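Local structure of transcriptional activator PlcR protein (Bacillus thuringiensis, 3U3W) at residues A[200-203]-A[204-208]. The protein binds DNA through its helix-turn-helix domain and activates transcription of virulence genes in response to the quorum-sensing peptide PapR. Residues are numbered along the deposited sequence; the frame is centred on the assembly and turned at random.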
# COMPACT_ATOMS: atom_id res chain seq x y z
N TYR A 200 6.84 17.13 -1.22
CA TYR A 200 6.56 17.87 -2.44
C TYR A 200 5.99 19.25 -2.14
O TYR A 200 6.38 20.23 -2.78
CB TYR A 200 5.58 17.10 -3.30
CG TYR A 200 5.11 17.85 -4.52
CD1 TYR A 200 5.94 18.04 -5.61
CD2 TYR A 200 3.82 18.37 -4.57
CE1 TYR A 200 5.51 18.72 -6.73
CE2 TYR A 200 3.36 19.04 -5.69
CZ TYR A 200 4.21 19.21 -6.77
OH TYR A 200 3.75 19.87 -7.88
N ASN A 201 5.05 19.30 -1.20
CA ASN A 201 4.38 20.55 -0.85
C ASN A 201 5.39 21.45 -0.18
O ASN A 201 5.51 22.62 -0.51
CB ASN A 201 3.19 20.29 0.08
CG ASN A 201 2.00 19.61 -0.62
OD1 ASN A 201 1.77 19.81 -1.82
ND2 ASN A 201 1.24 18.81 0.15
N HIS A 202 6.15 20.86 0.74
CA HIS A 202 7.28 21.51 1.39
C HIS A 202 8.25 22.08 0.37
O HIS A 202 8.68 23.23 0.49
CB HIS A 202 7.99 20.49 2.30
CG HIS A 202 9.03 21.10 3.18
ND1 HIS A 202 9.92 20.33 3.92
CD2 HIS A 202 9.33 22.39 3.45
CE1 HIS A 202 10.72 21.13 4.59
NE2 HIS A 202 10.39 22.38 4.34
N ALA A 203 8.59 21.30 -0.66
CA ALA A 203 9.49 21.77 -1.71
C ALA A 203 8.92 22.98 -2.41
O ALA A 203 9.64 23.92 -2.68
CB ALA A 203 9.79 20.69 -2.70
N LYS A 204 7.62 22.95 -2.71
CA LYS A 204 6.97 24.08 -3.36
C LYS A 204 7.08 25.35 -2.51
O LYS A 204 7.42 26.41 -3.02
CB LYS A 204 5.50 23.78 -3.69
CG LYS A 204 5.29 22.81 -4.85
CD LYS A 204 3.80 22.51 -5.06
CE LYS A 204 3.03 23.77 -5.45
NZ LYS A 204 3.56 24.28 -6.73
N ALA A 205 6.79 25.22 -1.21
CA ALA A 205 6.93 26.32 -0.25
C ALA A 205 8.37 26.88 -0.12
O ALA A 205 8.56 28.10 -0.08
CB ALA A 205 6.37 25.88 1.12
N LEU A 206 9.36 26.00 -0.05
CA LEU A 206 10.76 26.40 -0.03
C LEU A 206 11.10 27.19 -1.29
O LEU A 206 11.77 28.23 -1.23
CB LEU A 206 11.69 25.18 0.12
CG LEU A 206 11.59 24.50 1.50
CD1 LEU A 206 12.06 23.05 1.50
CD2 LEU A 206 12.33 25.30 2.56
N TYR A 207 10.62 26.70 -2.43
CA TYR A 207 10.84 27.38 -3.70
C TYR A 207 10.20 28.78 -3.69
O TYR A 207 10.80 29.74 -4.17
CB TYR A 207 10.30 26.54 -4.85
CG TYR A 207 10.51 27.13 -6.24
CD1 TYR A 207 9.74 28.20 -6.71
CD2 TYR A 207 11.47 26.59 -7.10
CE1 TYR A 207 9.93 28.72 -7.98
CE2 TYR A 207 11.68 27.10 -8.36
CZ TYR A 207 10.90 28.17 -8.80
OH TYR A 207 11.11 28.66 -10.07
N LEU A 208 8.99 28.89 -3.15
CA LEU A 208 8.31 30.19 -3.16
C LEU A 208 9.07 31.18 -2.27
O LEU A 208 9.01 32.39 -2.48
CB LEU A 208 6.85 30.07 -2.71
CG LEU A 208 5.86 29.40 -3.68
CD1 LEU A 208 4.50 29.20 -3.01
CD2 LEU A 208 5.71 30.20 -4.99
O HOH W 1 5.09 22.09 -8.49
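Y200 has CG anti to its own N (chi1 174°), and K204 has CG anti to its carbonyl carbon (chi1 -73°). These torsions set K204 CG over one face of the Y200 ring, offset toward the rim, one turn along helix 192-208 of the TPR-like regulatory domain. K204 CD lies beyond the rim, 3.6 Å from Y200 CE2. The lysine chain bends at chi3 and chi4. Water 1 joins the two polar ends, donating a hydrogen bond to Y200 OH and accepting one from K204 NZ. The same NZ hydrogen-bonds to the backbone of the bound peptide, and K204 makes a cation-pi contact with a peptide aromatic side chain. N201 ND2 hydrogen-bonds to the peptide backbone and to N159 OD1. This helix face therefore lines the signal peptide site.

H202 and L206 form a second i/i+4 pair. H202 packs against helices 171-187 and 212-228, and L206 against 212-228. The carbonyl oxygens of Y200, N201, H202 and A203 accept hydrogen bonds from N of K204, A205, L206 and Y207. A203 O has a second donor in S215 OG. L206 CD1 makes a CH-pi contact over one imidazole face, 3.6 Å from the H202 ring centroid and 26° off its normal.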